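Local atomic coordinates of ribose ABC transporter, substrate binding protein (Conexibacter woesei, PDB entry 4KQ9), a protein that probably binds ribose or a related carbohydrate in the periplasm and delivers it to an ABC transporter. Residues M239-S244 and V276-T281; R117-Y122 and V222-N227. The protein carries 1 engineered substitution. All coordinates share one frame; numbering follows the deposited sequence. Where two conformers were deposited one is given.

Interaction 1. Residues M239-S244 and V276-T281; sequences MALTVS and VIEIDT
The amide N of Ser-244 donates to Ile-277 O over 2.8 Å, and Ser-244 O takes a bond in return from Ile-277 N at 3.1 Å. Two residues away in each strand, Thr-242 and Ile-279 form the second hydrogen-bonded pair, with Ile-279 N lying 2.9 Å from Thr-242 O. Between these rungs lies the non-hydrogen-bonded pair Val-243 and Glu-278, whose CA-H groups face Ile-277 O and Thr-242 O respectively. Beyond Thr-242, a further CA-H...O contact runs from Leu-241 CA to Ile-279 O at 3.3 Å. The short strands 241-244 and 277-280 run antiparallel, their directions 154° apart. Strand 241-244 also bonds through its backbone to Gly-223 and Asp-225, which places the pair beside strand 220-222 of the four-stranded parallel sheet, as in type I periplasmic binding proteins. Thr-242 and Ile-279 lie side by side on one face of the pair, pointing the same way, with Thr-242 CG2 against Ile-279 CB at 4.0 Å. Thr-242 OG1, anti to the backbone N (chi1 -173°), is bonded to Asp-199 and to the backbone N of Ala-226. Leu-231 and Trp-293 pack on Ile-279 from this side. On the other face, Leu-241 inserts CD1 between two neighbours, 3.9 Å from the CB of Glu-278 and equally far from that of Asp-280, while Tyr-122 covers Leu-241 and Asp-280. Nearer the end of the ladder, the side chains of Val-243 and Val-276 cross obliquely, with Val-243 CG1 3.9 Å from Val-276 CB.

Interaction 2. Residues R117-Y122 and V222-N227; sequences RLKATY and VGTDAN
Lys-119 reaches from helix 112-126 to Thr-224, where its NZ donates to OG1 at 2.7 Å. Most of the surface buried here belongs to this lysine, to Val-222 and to Thr-224. The lysine chain is bent at chi3 (94°), which turns CE to a position 3.2 Å from Gly-223 O, and the side chains of Lys-119 and Thr-224 cross at about a right angle. Thr-224 presents its hydroxyl with OG1 beside its own backbone N and anti to the carbonyl carbon (chi1 -63°); OG1 also lies 3.5 Å from Lys-119 CD, so the hydroxyl is met by the methylenes as well as by the ammonium group. NZ has a further acceptor in Tyr-196 O and makes a cation-pi contact with Tyr-195, which gives the buried charge partners besides the threonine. An alanine in place of Lys-119 would probably leave Thr-224 OG1 and Tyr-196 O without their common donor and open a gap between the helix and the chain at Gly-223. Closer to the helix the contact is apolar. Val-222 points toward it and sends one methyl to each of two residues about a turn apart: CG2 approaches Lys-119 CB at 4.1 Å, and CG1 meets the Tyr-122 ring obliquely at CD2, 4.2 Å away. Residues 222-227 leave strand 220-222 and lead into helix 228-236, which Asn-227 N-caps. A helix packed over the sheet and the loop at a strand's C-terminal end is characteristic of the Rossmann-like alpha/beta/alpha lobes of periplasmic binding proteins, where such loops generally border the sugar cleft.

How the interactions relate
The centres of the two contacts are 6 Å apart, and strand 241-244 and residues 222-227 join them directly. Val-243 O and Asp-225 N are 2.7 Å apart, a probable hydrogen bond, and Thr-242 OG1 lies 3.0 Å from Ala-226 N, another probable one. Helix 112-126 spans both as well, since the Tyr-122 OH packs 3.5 Å from Asp-280 CB in interaction 1. In sequence, interaction 2 closes before interaction 1 opens. A glycerol, probably from the crystallisation liquor, is about 4 Å from the side chain of Val-276 and about 6 Å from that of Thr-224; such molecules often mark pockets, so the Val-276 end of interaction 1 and Thr-224 of interaction 2 may lie near the sugar-binding cleft.

Interaction 1. Residues M239-S244 and V276-T281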
loop_
_atom_site.group_PDB
_atom_site.type_symbol
_atom_site.label_atom_id
_atom_site.label_comp_id
_atom_site.label_asym_id
_atom_site.label_seq_id
_atom_site.Cartn_x
_atom_site.Cartn_y
_atom_site.Cartn_z
HETATM N N MSE A 239 7.223 12.185 13.918
HETATM C CA MSE A 239 7.585 11.199 12.863
HETATM C C MSE A 239 8.364 11.929 11.820
HETATM O O MSE A 239 8.093 13.125 11.586
HETATM C CB MSE A 239 6.348 10.646 12.205
HETATM C CG MSE A 239 5.740 9.553 13.067
HETATM SE SE MSE A 239 4.283 8.620 12.099
HETATM C CE MSE A 239 5.001 8.602 10.377
ATOM N N ALA A 240 9.325 11.279 11.171
ATOM C CA ALA A 240 10.155 11.942 10.136
ATOM C C ALA A 240 9.589 11.817 8.733
ATOM O O ALA A 240 9.746 12.741 7.943
ATOM C CB ALA A 240 11.580 11.412 10.146
ATOM N N LEU A 241 9.055 10.645 8.385
ATOM C CA LEU A 241 8.634 10.365 6.999
ATOM C C LEU A 241 7.485 9.384 6.993
ATOM O O LEU A 241 7.485 8.391 7.769
ATOM C CB LEU A 241 9.774 9.733 6.219
ATOM C CG LEU A 241 9.615 9.296 4.750
ATOM C CD1 LEU A 241 9.790 10.531 3.929
ATOM C CD2 LEU A 241 10.706 8.323 4.252
ATOM N N THR A 242 6.525 9.624 6.142
ATOM C CA THR A 242 5.605 8.565 5.771
ATOM C C THR A 242 5.468 8.514 4.254
ATOM O O THR A 242 5.841 9.484 3.543
ATOM C CB THR A 242 4.242 8.788 6.453
ATOM O OG1 THR A 242 3.387 7.665 6.222
ATOM C CG2 THR A 242 3.558 10.041 5.966
ATOM N N VAL A 243 4.905 7.434 3.733
ATOM C CA VAL A 243 4.789 7.277 2.298
ATOM C C VAL A 243 3.315 7.015 1.957
ATOM O O VAL A 243 2.698 6.102 2.540
ATOM C CB VAL A 243 5.683 6.156 1.772
ATOM C CG1 VAL A 243 5.636 6.048 0.208
ATOM C CG2 VAL A 243 7.113 6.427 2.182
ATOM N N SER A 244 2.753 7.785 1.017
ATOM C CA SER A 244 1.395 7.487 0.451
ATOM C C SER A 244 1.478 6.518 -0.723
ATOM O O SER A 244 2.371 6.647 -1.572
ATOM C CB SER A 244 0.744 8.743 -0.006
ATOM O OG SER A 244 -0.410 8.419 -0.725
ATOM N N VAL A 276 3.978 6.484 -5.781
ATOM C CA VAL A 276 4.006 6.696 -4.331
ATOM C C VAL A 276 4.641 8.070 -4.086
ATOM O O VAL A 276 5.420 8.531 -4.942
ATOM C CB VAL A 276 4.800 5.603 -3.601
ATOM C CG1 VAL A 276 4.257 4.233 -3.874
ATOM C CG2 VAL A 276 6.311 5.648 -3.865
ATOM N N ILE A 277 4.271 8.709 -2.979
ATOM C CA ILE A 277 4.719 10.034 -2.617
ATOM C C ILE A 277 5.209 10.032 -1.167
ATOM O O ILE A 277 4.462 9.624 -0.289
ATOM C CB ILE A 277 3.636 11.101 -2.765
ATOM C CG1 ILE A 277 3.256 11.251 -4.229
ATOM C CG2 ILE A 277 4.192 12.433 -2.337
ATOM C CD1 ILE A 277 2.218 12.275 -4.562
ATOM N N GLU A 278 6.447 10.431 -0.958
ATOM C CA GLU A 278 7.062 10.623 0.375
ATOM C C GLU A 278 6.714 11.982 0.962
ATOM O O GLU A 278 6.773 13.034 0.254
ATOM C CB GLU A 278 8.590 10.663 0.251
ATOM C CG GLU A 278 9.203 9.467 -0.383
ATOM C CD GLU A 278 10.701 9.658 -0.693
ATOM O OE1 GLU A 278 11.515 9.920 0.230
ATOM O OE2 GLU A 278 11.073 9.531 -1.884
ATOM N N ILE A 279 6.452 11.992 2.269
ATOM C CA ILE A 279 6.013 13.163 2.973
ATOM C C ILE A 279 6.921 13.261 4.182
ATOM O O ILE A 279 6.904 12.333 4.976
ATOM C CB ILE A 279 4.578 12.940 3.454
ATOM C CG1 ILE A 279 3.695 12.513 2.295
ATOM C CG2 ILE A 279 4.032 14.188 4.114
ATOM C CD1 ILE A 279 2.256 12.566 2.651
ATOM N N ASP A 280 7.731 14.326 4.309
ATOM C CA ASP A 280 8.586 14.498 5.472
ATOM C C ASP A 280 8.333 15.837 6.135
ATOM O O ASP A 280 7.564 16.666 5.635
ATOM C CB ASP A 280 10.049 14.183 5.173
ATOM C CG ASP A 280 10.740 15.276 4.318
ATOM O OD1 ASP A 280 10.731 16.448 4.738
ATOM O OD2 ASP A 280 11.293 14.941 3.251
ATOM N N THR A 281 8.884 16.000 7.317
ATOM C CA THR A 281 8.604 17.173 8.130
ATOM C C THR A 281 8.925 18.461 7.343
ATOM O O THR A 281 8.107 19.359 7.319
ATOM C CB THR A 281 9.351 17.118 9.495
ATOM O OG1 THR A 281 9.043 15.888 10.182
ATOM C CG2 THR A 281 8.900 18.316 10.403
#

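Interaction 2. Residues R117-Y122 and V222-N227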
loop_
_atom_site.group_PDB
_atom_site.type_symbol
_atom_site.label_atom_id
_atom_site.label_comp_id
_atom_site.label_asym_id
_atom_site.label_seq_id
_atom_site.Cartn_x
_atom_site.Cartn_y
_atom_site.Cartn_z
ATOM N N ARG A 117 13.090 1.117 -0.150
ATOM C CA ARG A 117 14.298 1.870 -0.514
ATOM C C ARG A 117 14.151 3.347 -0.240
ATOM O O ARG A 117 15.118 4.018 0.161
ATOM C CB ARG A 117 14.637 1.686 -2.008
ATOM C CG ARG A 117 15.225 0.328 -2.341
ATOM C CD ARG A 117 15.770 0.223 -3.777
ATOM N NE ARG A 117 14.842 -0.519 -4.610
ATOM C CZ ARG A 117 13.907 0.051 -5.366
ATOM N NH1 ARG A 117 13.104 -0.708 -6.050
ATOM N NH2 ARG A 117 13.796 1.373 -5.447
ATOM N N LEU A 118 12.971 3.891 -0.479
ATOM C CA LEU A 118 12.773 5.304 -0.183
ATOM C C LEU A 118 12.939 5.613 1.328
ATOM O O LEU A 118 13.584 6.645 1.744
ATOM C CB LEU A 118 11.389 5.788 -0.610
ATOM C CG LEU A 118 11.067 5.751 -2.123
ATOM C CD1 LEU A 118 9.590 6.078 -2.274
ATOM C CD2 LEU A 118 11.955 6.731 -2.898
ATOM N N LYS A 119 12.352 4.732 2.137
ATOM C CA LYS A 119 12.410 4.878 3.587
ATOM C C LYS A 119 13.842 4.726 4.156
ATOM O O LYS A 119 14.275 5.544 4.979
ATOM C CB LYS A 119 11.429 3.885 4.245
ATOM C CG LYS A 119 9.970 4.343 4.059
ATOM C CD LYS A 119 9.041 3.109 4.178
ATOM C CE LYS A 119 8.493 2.903 5.555
ATOM N NZ LYS A 119 7.603 1.713 5.821
ATOM N N ALA A 120 14.501 3.699 3.709
ATOM C CA ALA A 120 15.866 3.403 4.112
ATOM C C ALA A 120 16.843 4.478 3.665
ATOM O O ALA A 120 17.710 4.897 4.478
ATOM C CB ALA A 120 16.266 2.044 3.671
ATOM N N THR A 121 16.650 5.031 2.440
ATOM C CA THR A 121 17.473 6.101 1.941
ATOM C C THR A 121 17.281 7.416 2.680
ATOM O O THR A 121 18.274 8.159 2.940
ATOM C CB THR A 121 17.241 6.292 0.419
ATOM O OG1 THR A 121 17.444 5.054 -0.196
ATOM C CG2 THR A 121 18.169 7.303 -0.170
ATOM N N TYR A 122 16.028 7.725 3.049
ATOM C CA TYR A 122 15.747 8.864 3.820
ATOM C C TYR A 122 16.600 8.824 5.111
ATOM O O TYR A 122 17.174 9.866 5.523
ATOM C CB TYR A 122 14.249 8.955 4.171
ATOM C CG TYR A 122 13.913 10.186 4.914
ATOM C CD1 TYR A 122 13.677 11.372 4.221
ATOM C CD2 TYR A 122 13.870 10.195 6.300
ATOM C CE1 TYR A 122 13.351 12.510 4.887
ATOM C CE2 TYR A 122 13.572 11.342 6.996
ATOM C CZ TYR A 122 13.311 12.501 6.257
ATOM O OH TYR A 122 13.044 13.657 6.871
ATOM N N VAL A 222 9.976 6.328 10.666
ATOM C CA VAL A 222 9.457 6.290 9.311
ATOM C C VAL A 222 8.431 5.143 9.186
ATOM O O VAL A 222 8.598 4.033 9.766
ATOM C CB VAL A 222 10.572 6.165 8.234
ATOM C CG1 VAL A 222 11.748 7.186 8.420
ATOM C CG2 VAL A 222 11.136 4.777 8.243
ATOM N N GLY A 223 7.376 5.423 8.451
ATOM C CA GLY A 223 6.224 4.489 8.279
ATOM C C GLY A 223 5.675 4.572 6.856
ATOM O O GLY A 223 6.286 5.213 6.023
ATOM N N THR A 224 4.554 3.937 6.572
ATOM C CA THR A 224 3.898 3.939 5.310
ATOM C C THR A 224 2.378 4.009 5.567
ATOM O O THR A 224 1.886 3.381 6.450
ATOM C CB THR A 224 4.209 2.657 4.515
ATOM O OG1 THR A 224 5.595 2.591 4.232
ATOM C CG2 THR A 224 3.460 2.618 3.253
ATOM N N ASP A 225 1.723 4.780 4.735
ATOM C CA ASP A 225 0.292 4.892 4.523
ATOM C C ASP A 225 -0.137 6.350 4.418
ATOM O O ASP A 225 -1.120 6.645 3.834
ATOM C CB ASP A 225 -0.567 4.231 5.607
ATOM C CG ASP A 225 -0.556 2.703 5.529
ATOM O OD1 ASP A 225 -0.122 2.159 4.526
ATOM O OD2 ASP A 225 -0.892 2.097 6.537
ATOM N N ALA A 226 0.616 7.225 5.037
ATOM C CA ALA A 226 0.233 8.617 5.094
ATOM C C ALA A 226 -1.199 8.718 5.609
ATOM O O ALA A 226 -1.998 9.415 5.054
ATOM C CB ALA A 226 0.349 9.268 3.733
ATOM N N ASN A 227 -1.510 8.014 6.673
ATOM C CA ASN A 227 -2.798 8.198 7.322
ATOM C C ASN A 227 -2.881 9.509 8.071
ATOM O O ASN A 227 -1.927 10.207 8.262
ATOM C CB ASN A 227 -3.199 7.019 8.157
ATOM C CG ASN A 227 -2.379 6.876 9.426
ATOM O OD1 ASN A 227 -1.919 7.793 9.983
ATOM N ND2 ASN A 227 -2.272 5.691 9.863
#